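Local coordinates for protein R.Pab1 family restriction endonuclease (Campylobacter coli, PDB 7CFA) that acts as a restriction DNA glycosylase, probably removing a base from its recognition sequence and then cleaving the strand at the resulting abasic site by a lyase reaction, at residues Ala18-Ile23 with Leu76-Asp81; Ile53-Val58 with Asn223-Asn228; Gly64-Ala69 with Val229-Glu234; Lys101-Asn106 with Met214-Gly219; Tyr144-Asn147 with Leu152-Ile155. The protein carries 2 engineered substitutions. All blocks are in the same frame, centred on the assembly; numbering follows the deposited sequence.

In the fold
The five contacts show how a curved antiparallel sheet and a helical layer can be tied together by segments far apart in sequence. Contacts 1 and 5 both reach the seven-stranded sheet, through strand 21-27 and the hairpin of strands 130-145 and 152-159, with centres about 16 Å apart. Contacts 2 and 3, whose centres are about 8 Å apart, set the small three-stranded sheet against helix 223-237. Contact 4 joins helices 94-106 and 208-219 and touches the other four. Along the chain, contacts 1, 2 and 3 interleave, whereas contacts 4 and 5 fall within the span bridged by contacts 2 and 3. The N-terminal region is thus sewn onto the C-terminal helices.

Contact 1 (Ala18-Ile23 with Leu76-Asp81); sequences AGKIRI and LYELSD
Lys-20 reaches across to Glu-78 in a salt bridge, its NZ lying 3.2 Å from Glu-78 OE1 and meeting that oxygen on the syn side, 32° out of the carboxylate plane. The two side chains come from opposite directions; the bend of the lysine at chi3 (59°) brings CE up to the carboxylate and the one at chi4 (67°) turns NZ toward OE1. Lys-20 CE is 3.1 Å from Glu-78 OE2. This is the close-packed end. Glu-78 is buried, and both its oxygens have further donors, Gly-54 N for OE1 and Trp-51 NE1 for OE2, while Lys-20 NZ also gives a hydrogen bond to Gln-52 O. The pair thus spans from the run leading into strand 21-27 to the N-cap of helix 79-88, the position Glu-78 occupies, and the end of strand 47-51 and the loop after it join the same polar cluster. On the looser side, Tyr-77 and Lys-20 are both partly exposed, and Tyr-77 OH comes no closer than 3.9 Å to Lys-20 CE. The phenol ring is backed instead by its own neighbour, with Glu-78 CG 3.5 Å above the plane of the Tyr-77 ring, over its centre.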
# COMPACT_ATOMS: atom_id res chain seq x y z
N ALA A 18 6.70 -1.80 11.43
CA ALA A 18 7.51 -2.03 10.23
C ALA A 18 8.04 -3.46 10.22
O ALA A 18 9.23 -3.71 9.97
CB ALA A 18 8.65 -1.01 10.12
N GLY A 19 7.15 -4.40 10.49
CA GLY A 19 7.50 -5.80 10.48
C GLY A 19 6.34 -6.69 10.06
O GLY A 19 5.29 -6.20 9.63
N LYS A 20 6.54 -8.00 10.20
CA LYS A 20 5.54 -8.99 9.79
C LYS A 20 4.38 -9.10 10.77
O LYS A 20 3.33 -9.62 10.39
CB LYS A 20 6.21 -10.36 9.64
CG LYS A 20 7.24 -10.43 8.52
CD LYS A 20 8.25 -11.54 8.76
CE LYS A 20 7.58 -12.90 8.88
NZ LYS A 20 6.97 -13.35 7.60
N ILE A 21 4.54 -8.63 12.01
CA ILE A 21 3.51 -8.70 13.03
C ILE A 21 2.96 -7.30 13.26
O ILE A 21 3.73 -6.37 13.55
CB ILE A 21 4.04 -9.30 14.34
CG1 ILE A 21 4.70 -10.66 14.09
CG2 ILE A 21 2.90 -9.44 15.34
CD1 ILE A 21 3.73 -11.74 13.68
N ARG A 22 1.64 -7.15 13.15
CA ARG A 22 0.98 -5.90 13.45
C ARG A 22 -0.26 -6.17 14.29
O ARG A 22 -0.87 -7.24 14.20
CB ARG A 22 0.60 -5.14 12.17
CG ARG A 22 1.79 -4.72 11.31
CD ARG A 22 1.39 -3.77 10.19
NE ARG A 22 0.45 -4.38 9.25
CZ ARG A 22 0.07 -3.81 8.11
NH1 ARG A 22 0.54 -2.62 7.77
NH2 ARG A 22 -0.79 -4.43 7.31
N ILE A 23 -0.63 -5.19 15.12
CA ILE A 23 -1.80 -5.28 15.98
C ILE A 23 -2.84 -4.30 15.46
O ILE A 23 -2.55 -3.12 15.26
CB ILE A 23 -1.44 -4.97 17.45
CG1 ILE A 23 -0.31 -5.87 17.92
CG2 ILE A 23 -2.67 -5.14 18.33
CD1 ILE A 23 -0.64 -7.35 17.88
N LEU A 76 12.82 -24.50 4.93
CA LEU A 76 11.56 -24.36 5.65
C LEU A 76 11.61 -23.16 6.59
O LEU A 76 12.67 -22.79 7.10
CB LEU A 76 11.24 -25.63 6.43
CG LEU A 76 11.12 -26.92 5.62
CD1 LEU A 76 10.67 -28.07 6.50
CD2 LEU A 76 10.18 -26.74 4.44
N TYR A 77 10.44 -22.56 6.81
CA TYR A 77 10.35 -21.33 7.59
C TYR A 77 8.90 -21.11 7.99
O TYR A 77 8.00 -21.26 7.17
CB TYR A 77 10.88 -20.14 6.78
CG TYR A 77 10.83 -18.81 7.50
CD1 TYR A 77 11.56 -18.60 8.66
CD2 TYR A 77 10.08 -17.76 6.99
CE1 TYR A 77 11.52 -17.38 9.31
CE2 TYR A 77 10.04 -16.54 7.63
CZ TYR A 77 10.76 -16.35 8.79
OH TYR A 77 10.72 -15.13 9.43
N GLU A 78 8.69 -20.77 9.26
CA GLU A 78 7.38 -20.44 9.80
C GLU A 78 6.35 -21.53 9.52
O GLU A 78 6.35 -22.57 10.19
CB GLU A 78 6.91 -19.09 9.25
CG GLU A 78 7.68 -17.92 9.83
CD GLU A 78 7.07 -16.58 9.50
OE1 GLU A 78 6.44 -16.44 8.42
OE2 GLU A 78 7.20 -15.65 10.33
N LEU A 79 5.47 -21.30 8.55
CA LEU A 79 4.35 -22.21 8.31
C LEU A 79 4.84 -23.62 8.00
O LEU A 79 4.37 -24.60 8.59
CB LEU A 79 3.47 -21.69 7.17
CG LEU A 79 2.33 -22.61 6.75
CD1 LEU A 79 1.38 -22.86 7.91
CD2 LEU A 79 1.58 -22.02 5.56
N SER A 80 5.80 -23.75 7.07
CA SER A 80 6.27 -25.08 6.69
C SER A 80 7.10 -25.71 7.79
O SER A 80 7.10 -26.94 7.94
CB SER A 80 7.07 -25.01 5.39
OG SER A 80 8.28 -24.30 5.57
N ASP A 81 7.82 -24.90 8.57
CA ASP A 81 8.55 -25.45 9.71
C ASP A 81 7.60 -25.94 10.80
O ASP A 81 7.90 -26.93 11.48
CB ASP A 81 9.51 -24.41 10.28
CG ASP A 81 10.32 -24.94 11.44
OD1 ASP A 81 11.01 -25.97 11.26
OD2 ASP A 81 10.28 -24.34 12.53

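Contact 2 (Ile53-Val58 with Asn223-Asn228); sequences IGYDMV and NNHRYN. Engineered in segment 223-228: Asn-228 (natural residue Asp).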
# COMPACT_ATOMS: atom_id res chain seq x y z
N ILE A 53 2.55 -14.16 7.28
CA ILE A 53 3.32 -15.38 7.50
C ILE A 53 3.82 -15.92 6.16
O ILE A 53 3.14 -15.82 5.13
CB ILE A 53 2.47 -16.42 8.25
CG1 ILE A 53 3.30 -17.65 8.61
CG2 ILE A 53 1.25 -16.81 7.42
CD1 ILE A 53 2.54 -18.66 9.44
N GLY A 54 5.03 -16.49 6.18
CA GLY A 54 5.59 -17.16 5.03
C GLY A 54 5.69 -18.66 5.24
O GLY A 54 5.37 -19.20 6.30
N TYR A 55 6.13 -19.34 4.18
CA TYR A 55 6.34 -20.78 4.23
C TYR A 55 7.75 -21.21 3.86
O TYR A 55 8.06 -22.40 3.97
CB TYR A 55 5.33 -21.50 3.31
CG TYR A 55 5.36 -21.07 1.86
CD1 TYR A 55 6.35 -21.55 1.00
CD2 TYR A 55 4.40 -20.22 1.34
CE1 TYR A 55 6.38 -21.17 -0.33
CE2 TYR A 55 4.43 -19.83 0.01
CZ TYR A 55 5.42 -20.31 -0.82
OH TYR A 55 5.46 -19.94 -2.14
N ASP A 56 8.62 -20.29 3.45
CA ASP A 56 10.00 -20.65 3.17
C ASP A 56 10.88 -19.41 3.32
O ASP A 56 10.40 -18.30 3.52
CB ASP A 56 10.16 -21.27 1.78
CG ASP A 56 9.70 -20.36 0.67
OD1 ASP A 56 9.28 -19.22 0.96
OD2 ASP A 56 9.74 -20.79 -0.50
N MET A 57 12.19 -19.64 3.20
CA MET A 57 13.17 -18.57 3.28
C MET A 57 14.37 -18.96 2.44
O MET A 57 14.73 -20.14 2.38
CB MET A 57 13.58 -18.29 4.73
CG MET A 57 14.60 -17.17 4.87
SD MET A 57 14.76 -16.55 6.55
CE MET A 57 15.15 -18.05 7.44
N VAL A 58 14.97 -17.98 1.77
CA VAL A 58 16.15 -18.24 0.96
C VAL A 58 17.26 -18.78 1.85
O VAL A 58 17.61 -18.19 2.88
CB VAL A 58 16.60 -16.96 0.23
CG1 VAL A 58 17.90 -17.20 -0.51
CG2 VAL A 58 15.51 -16.50 -0.73
N ASN A 223 1.10 -20.34 -9.72
CA ASN A 223 1.85 -21.52 -10.14
C ASN A 223 3.17 -21.63 -9.39
O ASN A 223 3.58 -22.74 -9.02
CB ASN A 223 2.09 -21.48 -11.65
CG ASN A 223 0.98 -22.16 -12.43
OD1 ASN A 223 0.41 -23.16 -11.98
ND2 ASN A 223 0.67 -21.63 -13.61
N ASN A 224 3.85 -20.51 -9.15
CA ASN A 224 5.09 -20.55 -8.38
C ASN A 224 4.83 -21.01 -6.95
O ASN A 224 5.57 -21.84 -6.42
CB ASN A 224 5.77 -19.18 -8.40
CG ASN A 224 6.31 -18.82 -9.77
OD1 ASN A 224 6.53 -19.69 -10.62
ND2 ASN A 224 6.53 -17.53 -10.00
N HIS A 225 3.78 -20.47 -6.32
CA HIS A 225 3.41 -20.93 -4.98
C HIS A 225 2.99 -22.39 -4.99
O HIS A 225 3.31 -23.14 -4.06
CB HIS A 225 2.29 -20.05 -4.42
CG HIS A 225 2.74 -18.69 -4.00
ND1 HIS A 225 3.71 -18.49 -3.05
CD2 HIS A 225 2.33 -17.46 -4.39
CE1 HIS A 225 3.89 -17.19 -2.87
NE2 HIS A 225 3.07 -16.54 -3.68
N ARG A 226 2.26 -22.82 -6.03
CA ARG A 226 1.91 -24.22 -6.14
C ARG A 226 3.15 -25.10 -6.18
O ARG A 226 3.23 -26.11 -5.48
CB ARG A 226 1.06 -24.45 -7.39
CG ARG A 226 0.51 -25.87 -7.52
CD ARG A 226 0.58 -26.37 -8.95
NE ARG A 226 -0.12 -25.50 -9.89
CZ ARG A 226 -1.39 -25.64 -10.25
NH1 ARG A 226 -2.11 -26.64 -9.75
NH2 ARG A 226 -1.94 -24.80 -11.10
N TYR A 227 4.14 -24.71 -7.00
CA TYR A 227 5.36 -25.50 -7.12
C TYR A 227 6.11 -25.56 -5.79
O TYR A 227 6.60 -26.63 -5.40
CB TYR A 227 6.25 -24.90 -8.21
CG TYR A 227 7.55 -25.64 -8.45
CD1 TYR A 227 7.64 -26.65 -9.40
CD2 TYR A 227 8.69 -25.33 -7.72
CE1 TYR A 227 8.82 -27.33 -9.62
CE2 TYR A 227 9.88 -26.00 -7.94
CZ TYR A 227 9.94 -27.00 -8.89
OH TYR A 227 11.12 -27.67 -9.10
N ASN A 228 6.22 -24.43 -5.09
CA ASN A 228 6.97 -24.40 -3.84
C ASN A 228 6.31 -25.26 -2.77
O ASN A 228 6.99 -26.03 -2.08
CB ASN A 228 7.13 -22.96 -3.35
CG ASN A 228 8.02 -22.14 -4.26
OD1 ASN A 228 8.78 -22.68 -5.06
ND2 ASN A 228 7.93 -20.82 -4.14
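Tyr-55 OH is gripped from helix 223-237 by two side chains one turn apart, His-225 and Asn-228. Asn-228, an engineered residue that is Asp in the natural sequence, donates from ND2 to Tyr-55 OH over 3.3 Å in a nearly straight bond (165°), with the hydroxyl close to the amide plane. Its CB also rests 3.6 Å from Tyr-55 CE1. The second partner is His-225 ND1, modelled 2.4 Å from Tyr-55 OH; a hydrogen bond is likely, but so short a separation is doubtful as a measured length. Two polar groups one helical turn apart thus probably hold the phenol oxygen in place. The two rings meet rim to rim, their planes at 77°, neither lying over the other's face. Tyr-55 reaches the helix with CG placed between its backbone N and carbonyl carbon (chi1 58°). The Asn-228 amide oxygen, OD1, accepts a hydrogen bond from Ala-69 N. Around this, Tyr-55 packs edge-to-face with Phe-218 of helix 208-219, the Tyr-55 carbonyl oxygen accepts from Ser-80 OG in helix 79-88, and the chain runs on into strand 56-58, an outer strand of the small sheet, paired with strand 73-76.

Contact 3 (Gly64-Ala69 with Val229-Glu234); sequences GNFIGA and VLQIIE
A classic beta bulge, in which Asn-65 and Phe-66 both face Lys-74 of the neighbouring strand, lies at the point where the small three-stranded sheet packs on helix 223-237. The contact is carried by the Phe-66 ring, which is buried and touches two successive residues of the helix. Both come from the same side of the ring, Gln-231 toward CD1 and Ile-232 toward CE2 and CZ: Phe-66 CD1 is 3.6 Å from Gln-231 CB, Phe-66 CE2 is 3.6 Å from Ile-232 CG1, and Phe-66 CZ is 4.0 Å from Ile-232 CD1. Both approaches are oblique to the ring. Ile-232 can extend its long branch this way because CG1 stands anti to the carbonyl carbon and the chain then runs straight to CD1 (chi2 180°). Gln-231, by contrast, bends at chi2, and its CG passes 4.0 Å from Ile-67 O; the CB and CG methylenes of this partly exposed, polar side chain do the touching here. No hydrogen bond joins the two segments; the contact rests on van der Waals packing, apolar between Phe-66 and Ile-232. Ile-232 also touches Leu-76 of strand 73-76, while Val-229 and Ile-233 on the same helix pack against helices 94-106 and 208-219, which places helix 223-237 between the small sheet and those two helices.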
# COMPACT_ATOMS: atom_id res chain seq x y z
N GLY A 64 19.97 -25.64 2.89
CA GLY A 64 18.86 -25.69 1.96
C GLY A 64 18.05 -26.98 2.10
O GLY A 64 18.59 -28.05 2.37
N ASN A 65 16.74 -26.86 1.91
CA ASN A 65 15.84 -28.00 1.94
C ASN A 65 15.26 -28.36 0.58
O ASN A 65 15.00 -29.53 0.33
CB ASN A 65 14.69 -27.75 2.93
CG ASN A 65 15.16 -27.66 4.36
OD1 ASN A 65 14.80 -26.74 5.09
ND2 ASN A 65 15.97 -28.63 4.78
N PHE A 66 15.04 -27.37 -0.29
CA PHE A 66 14.51 -27.61 -1.62
C PHE A 66 14.88 -26.44 -2.51
O PHE A 66 15.44 -25.44 -2.05
CB PHE A 66 12.99 -27.81 -1.58
CG PHE A 66 12.22 -26.57 -1.22
CD1 PHE A 66 11.68 -25.75 -2.21
CD2 PHE A 66 12.02 -26.21 0.10
CE1 PHE A 66 10.97 -24.61 -1.89
CE2 PHE A 66 11.31 -25.07 0.44
CZ PHE A 66 10.78 -24.27 -0.56
N ILE A 67 14.57 -26.57 -3.80
CA ILE A 67 14.81 -25.53 -4.79
C ILE A 67 13.46 -25.01 -5.26
O ILE A 67 12.64 -25.77 -5.79
CB ILE A 67 15.64 -26.04 -5.97
CG1 ILE A 67 17.00 -26.56 -5.48
CG2 ILE A 67 15.83 -24.94 -7.00
CD1 ILE A 67 17.90 -27.06 -6.59
N GLY A 68 13.23 -23.71 -5.07
CA GLY A 68 11.95 -23.11 -5.39
C GLY A 68 11.70 -22.97 -6.88
O GLY A 68 12.51 -23.33 -7.72
N ALA A 69 10.52 -22.41 -7.19
CA ALA A 69 10.14 -22.21 -8.58
C ALA A 69 11.02 -21.17 -9.27
O ALA A 69 11.20 -21.23 -10.49
CB ALA A 69 8.67 -21.79 -8.66
N VAL A 229 4.98 -25.15 -2.63
CA VAL A 229 4.27 -25.96 -1.64
C VAL A 229 4.43 -27.44 -1.96
O VAL A 229 4.63 -28.27 -1.06
CB VAL A 229 2.79 -25.54 -1.56
CG1 VAL A 229 2.03 -26.49 -0.67
CG2 VAL A 229 2.68 -24.11 -1.05
N LEU A 230 4.34 -27.80 -3.24
CA LEU A 230 4.52 -29.20 -3.62
C LEU A 230 5.93 -29.69 -3.31
O LEU A 230 6.10 -30.85 -2.91
CB LEU A 230 4.20 -29.39 -5.11
CG LEU A 230 2.71 -29.36 -5.46
CD1 LEU A 230 2.50 -29.42 -6.97
CD2 LEU A 230 1.97 -30.50 -4.78
N GLN A 231 6.94 -28.83 -3.47
CA GLN A 231 8.29 -29.21 -3.07
C GLN A 231 8.40 -29.39 -1.56
O GLN A 231 9.12 -30.26 -1.08
CB GLN A 231 9.30 -28.16 -3.56
CG GLN A 231 9.43 -28.08 -5.07
CD GLN A 231 10.12 -29.28 -5.67
OE1 GLN A 231 11.01 -29.87 -5.06
NE2 GLN A 231 9.71 -29.66 -6.88
N ILE A 232 7.68 -28.56 -0.80
CA ILE A 232 7.71 -28.65 0.65
C ILE A 232 7.02 -29.92 1.13
O ILE A 232 7.51 -30.61 2.03
CB ILE A 232 7.08 -27.39 1.27
CG1 ILE A 232 7.97 -26.17 1.00
CG2 ILE A 232 6.84 -27.58 2.77
CD1 ILE A 232 7.44 -24.88 1.57
N ILE A 233 5.87 -30.25 0.54
CA ILE A 233 5.15 -31.47 0.93
C ILE A 233 5.99 -32.70 0.63
O ILE A 233 6.07 -33.63 1.45
CB ILE A 233 3.78 -31.53 0.24
CG1 ILE A 233 2.88 -30.38 0.72
CG2 ILE A 233 3.11 -32.87 0.51
CD1 ILE A 233 1.51 -30.37 0.08
N GLU A 234 6.64 -32.73 -0.54
CA GLU A 234 7.48 -33.87 -0.89
C GLU A 234 8.66 -34.01 0.05
O GLU A 234 9.05 -35.13 0.42
CB GLU A 234 7.95 -33.74 -2.34
CG GLU A 234 8.61 -34.99 -2.91
CD GLU A 234 7.62 -36.11 -3.16
OE1 GLU A 234 6.40 -35.83 -3.24
OE2 GLU A 234 8.06 -37.27 -3.29

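Contact 4 (Lys101-Asn106 with Met214-Gly219); sequences KNFLEN and MLKIFG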
# COMPACT_ATOMS: atom_id res chain seq x y z
N LYS A 101 -1.49 -32.74 -1.51
CA LYS A 101 -0.67 -32.92 -2.70
C LYS A 101 -1.54 -33.22 -3.92
O LYS A 101 -1.38 -32.59 -4.98
CB LYS A 101 0.34 -34.03 -2.47
CG LYS A 101 1.22 -34.35 -3.68
CD LYS A 101 2.18 -35.48 -3.37
CE LYS A 101 2.98 -35.87 -4.60
NZ LYS A 101 3.93 -36.99 -4.31
N ASN A 102 -2.46 -34.17 -3.80
CA ASN A 102 -3.33 -34.50 -4.92
C ASN A 102 -4.25 -33.34 -5.28
O ASN A 102 -4.58 -33.15 -6.45
CB ASN A 102 -4.15 -35.76 -4.60
CG ASN A 102 -3.29 -37.00 -4.49
OD1 ASN A 102 -2.23 -37.09 -5.10
ND2 ASN A 102 -3.76 -37.97 -3.71
N PHE A 103 -4.67 -32.56 -4.28
CA PHE A 103 -5.51 -31.40 -4.56
C PHE A 103 -4.76 -30.35 -5.36
O PHE A 103 -5.32 -29.78 -6.31
CB PHE A 103 -6.02 -30.81 -3.24
CG PHE A 103 -6.69 -29.47 -3.40
CD1 PHE A 103 -8.00 -29.38 -3.82
CD2 PHE A 103 -6.00 -28.30 -3.12
CE1 PHE A 103 -8.62 -28.15 -3.97
CE2 PHE A 103 -6.61 -27.06 -3.26
CZ PHE A 103 -7.92 -26.99 -3.69
N LEU A 104 -3.51 -30.08 -5.01
CA LEU A 104 -2.74 -29.07 -5.72
C LEU A 104 -2.32 -29.55 -7.10
O LEU A 104 -2.13 -28.73 -8.01
CB LEU A 104 -1.52 -28.66 -4.89
CG LEU A 104 -1.85 -28.01 -3.55
CD1 LEU A 104 -0.58 -27.69 -2.78
CD2 LEU A 104 -2.68 -26.76 -3.75
N GLU A 105 -2.17 -30.86 -7.28
CA GLU A 105 -1.80 -31.39 -8.59
C GLU A 105 -2.95 -31.30 -9.57
O GLU A 105 -2.75 -31.04 -10.76
CB GLU A 105 -1.32 -32.84 -8.45
CG GLU A 105 0.04 -33.00 -7.80
CD GLU A 105 0.46 -34.46 -7.66
OE1 GLU A 105 -0.39 -35.34 -7.88
OE2 GLU A 105 1.64 -34.71 -7.34
N ASN A 106 -4.18 -31.52 -9.10
CA ASN A 106 -5.35 -31.50 -9.96
C ASN A 106 -5.98 -30.12 -10.10
O ASN A 106 -6.79 -29.91 -11.01
CB ASN A 106 -6.41 -32.48 -9.45
CG ASN A 106 -6.01 -33.93 -9.62
OD1 ASN A 106 -5.39 -34.30 -10.61
ND2 ASN A 106 -6.36 -34.76 -8.64
N MET A 214 -3.94 -23.67 5.70
CA MET A 214 -3.25 -22.48 5.22
C MET A 214 -2.19 -22.84 4.18
O MET A 214 -1.98 -22.10 3.22
CB MET A 214 -2.61 -21.73 6.39
CG MET A 214 -2.27 -20.29 6.10
SD MET A 214 -1.38 -19.53 7.47
CE MET A 214 -2.30 -20.21 8.85
N LEU A 215 -1.52 -23.98 4.37
CA LEU A 215 -0.60 -24.46 3.35
C LEU A 215 -1.32 -24.72 2.03
O LEU A 215 -0.82 -24.38 0.96
CB LEU A 215 0.11 -25.72 3.83
CG LEU A 215 1.27 -26.21 2.96
CD1 LEU A 215 2.43 -25.22 3.03
CD2 LEU A 215 1.71 -27.61 3.35
N LYS A 216 -2.51 -25.32 2.11
CA LYS A 216 -3.29 -25.58 0.91
C LYS A 216 -3.70 -24.28 0.21
O LYS A 216 -3.73 -24.23 -1.02
CB LYS A 216 -4.53 -26.41 1.25
CG LYS A 216 -5.33 -26.86 0.04
CD LYS A 216 -6.47 -27.80 0.43
CE LYS A 216 -7.52 -27.09 1.27
NZ LYS A 216 -8.69 -27.96 1.54
N ILE A 217 -4.00 -23.23 0.98
CA ILE A 217 -4.39 -21.96 0.39
C ILE A 217 -3.21 -21.31 -0.32
O ILE A 217 -3.36 -20.74 -1.41
CB ILE A 217 -5.00 -21.04 1.46
CG1 ILE A 217 -6.33 -21.62 1.95
CG2 ILE A 217 -5.20 -19.63 0.91
CD1 ILE A 217 -6.95 -20.84 3.09
N PHE A 218 -2.02 -21.37 0.28
CA PHE A 218 -0.82 -20.91 -0.42
C PHE A 218 -0.66 -21.64 -1.75
O PHE A 218 -0.28 -21.03 -2.76
CB PHE A 218 0.42 -21.11 0.45
CG PHE A 218 0.73 -19.95 1.36
CD1 PHE A 218 1.23 -18.76 0.85
CD2 PHE A 218 0.54 -20.06 2.72
CE1 PHE A 218 1.53 -17.70 1.68
CE2 PHE A 218 0.83 -19.00 3.57
CZ PHE A 218 1.33 -17.82 3.04
N GLY A 219 -0.96 -22.94 -1.77
CA GLY A 219 -0.75 -23.75 -2.96
C GLY A 219 -1.60 -23.36 -4.15
O GLY A 219 -1.27 -23.73 -5.28
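This is a helix-to-helix packing contact in the helical layer of the protein, in which Phe-103 and Leu-104 near the end of helix 94-106 meet Lys-216 and Gly-219 of helix 208-219. The short segments run almost parallel, 16° apart in direction (signed crossing angle -16°), with their axes 10.2 Å from each other. The close approach is made at Gly-219, which has no side chain and so presents its backbone directly: Leu-104 CD2 lies 3.6 Å from Gly-219 C, and Leu-104 CD1 is 3.9 Å from Gly-219 CA. The same methyl, Leu-104 CD2, also lies 3.9 Å from Lys-216 O, one turn earlier. Both Leu-104 and Gly-219 are buried. Helix 223-237 packs on the two helices together, since Val-229 touches Leu-104 as well as Leu-215, and the salt bridge of Lys-101 with Glu-234 and the bond from Arg-226 NH1 to Leu-104 O tie that third helix to helix 94-106. Toward the edge of the contact, Lys-216 and the Phe-103 ring cross at about a right angle. The aliphatic part of the lysine does the touching, with Lys-216 CG 3.5 Å from Phe-103 CD2 and Lys-216 CD 3.6 Å from that same ring atom. Its chain is extended as far as CD and then turns at chi3 (65°), carrying NZ to 5.3 Å from the Phe-103 ring centroid, near the ring normal; at this length any cation-pi attraction is weak. Phe-103 packs further on Ala-128 of the second subunit, and Lys-216 on Ile-130 of that subunit.

Contact 5 (Tyr144-Asn147 with Leu152-Ile155); sequences YQFN and LSEI
Tyr-144 and Ser-153 exchange both of their backbone hydrogen bonds. Tyr-144 N donates to Ser-153 O over 2.8 Å, almost straight at 173°, and Ser-153 N returns a bond of 3.1 Å to Tyr-144 O. The Tyr-144 carbonyl oxygen receives a second, softer approach, a CA-H...O contact from Leu-152 CA at 3.3 Å. On the far edge of the strand, Leu-152 and Glu-154 are bonded through their backbones to Cys-173 and Tyr-171 of strand 166-175, while Ile-155 continues the pairing with Leu-142. These are the last rungs of the beta hairpin formed by strands 130-145 and 152-159, which belongs to the seven-stranded antiparallel sheet; Tyr-144 with Ser-153 is a hydrogen-bonded pair, and Gln-145 with Leu-152 a non-hydrogen-bonded one. As in R.PabI, the strongly curved sheet is that of the half-pipe fold, which holds DNA there and probably does so here. Past the last pair, Phe-146 turns back to set the edge of its ring against the opposing strand: its CD1 lies 3.7 Å from Leu-152 CA, close to the ring plane, and its CE1 is 3.7 Å from Ser-153 N. One face of the Phe-146 ring is met by the edge of the Tyr-144 ring, with Tyr-144 CD2 3.7 Å above the Phe-146 plane. Ser-153 holds OG between its backbone N and carbonyl carbon (chi1 64°), which sets the hydroxyl 3.7 Å from Tyr-144 CB. Tyr-144 OH finds its partner in Glu-213 OE1 of helix 208-219, and Tyr-144 also packs on Asn-131 of the second subunit.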
# COMPACT_ATOMS: atom_id res chain seq x y z
N TYR A 144 -10.63 -16.16 4.36
CA TYR A 144 -10.94 -17.56 4.64
C TYR A 144 -11.16 -17.71 6.14
O TYR A 144 -10.27 -17.38 6.94
CB TYR A 144 -9.84 -18.50 4.16
CG TYR A 144 -10.16 -19.95 4.42
CD1 TYR A 144 -11.02 -20.65 3.59
CD2 TYR A 144 -9.61 -20.62 5.51
CE1 TYR A 144 -11.32 -21.98 3.83
CE2 TYR A 144 -9.90 -21.94 5.75
CZ TYR A 144 -10.76 -22.62 4.91
OH TYR A 144 -11.06 -23.94 5.15
N GLN A 145 -12.34 -18.19 6.52
CA GLN A 145 -12.67 -18.42 7.92
C GLN A 145 -12.39 -19.89 8.24
O GLN A 145 -13.08 -20.78 7.73
CB GLN A 145 -14.13 -18.06 8.19
CG GLN A 145 -14.58 -18.35 9.62
CD GLN A 145 -13.83 -17.53 10.64
OE1 GLN A 145 -13.11 -18.07 11.48
NE2 GLN A 145 -13.99 -16.22 10.58
N PHE A 146 -11.39 -20.14 9.07
CA PHE A 146 -11.09 -21.50 9.49
C PHE A 146 -12.22 -22.02 10.37
O PHE A 146 -13.05 -21.27 10.89
CB PHE A 146 -9.76 -21.55 10.23
CG PHE A 146 -8.57 -21.17 9.38
CD1 PHE A 146 -8.10 -19.87 9.36
CD2 PHE A 146 -7.93 -22.12 8.59
CE1 PHE A 146 -7.01 -19.52 8.58
CE2 PHE A 146 -6.85 -21.78 7.81
CZ PHE A 146 -6.39 -20.47 7.80
N ASN A 147 -12.25 -23.35 10.53
CA ASN A 147 -13.30 -23.96 11.35
C ASN A 147 -13.28 -23.42 12.77
O ASN A 147 -14.34 -23.29 13.40
CB ASN A 147 -13.15 -25.48 11.35
CG ASN A 147 -13.51 -26.10 10.01
OD1 ASN A 147 -14.39 -25.61 9.31
ND2 ASN A 147 -12.82 -27.18 9.65
N LEU A 152 -8.51 -16.57 11.16
CA LEU A 152 -8.85 -16.29 9.77
C LEU A 152 -7.58 -15.89 9.05
O LEU A 152 -6.59 -15.48 9.66
CB LEU A 152 -9.91 -15.19 9.64
CG LEU A 152 -9.57 -13.75 10.02
CD1 LEU A 152 -8.98 -12.97 8.84
CD2 LEU A 152 -10.79 -13.03 10.57
N SER A 153 -7.61 -16.02 7.73
CA SER A 153 -6.55 -15.52 6.87
C SER A 153 -7.17 -14.64 5.79
O SER A 153 -8.26 -14.93 5.29
CB SER A 153 -5.74 -16.65 6.23
OG SER A 153 -6.55 -17.43 5.36
N GLU A 154 -6.48 -13.55 5.46
CA GLU A 154 -6.94 -12.63 4.43
C GLU A 154 -5.85 -12.45 3.39
O GLU A 154 -4.67 -12.30 3.72
CB GLU A 154 -7.34 -11.28 5.03
CG GLU A 154 -6.35 -10.68 5.99
CD GLU A 154 -6.88 -9.41 6.65
OE1 GLU A 154 -8.03 -9.03 6.34
OE2 GLU A 154 -6.15 -8.81 7.46
N ILE A 155 -6.25 -12.47 2.12
CA ILE A 155 -5.34 -12.34 0.99
C ILE A 155 -5.61 -10.99 0.33
O ILE A 155 -6.70 -10.75 -0.19
CB ILE A 155 -5.51 -13.49 -0.01
CG1 ILE A 155 -5.24 -14.83 0.68
CG2 ILE A 155 -4.59 -13.30 -1.20
CD1 ILE A 155 -5.50 -16.03 -0.18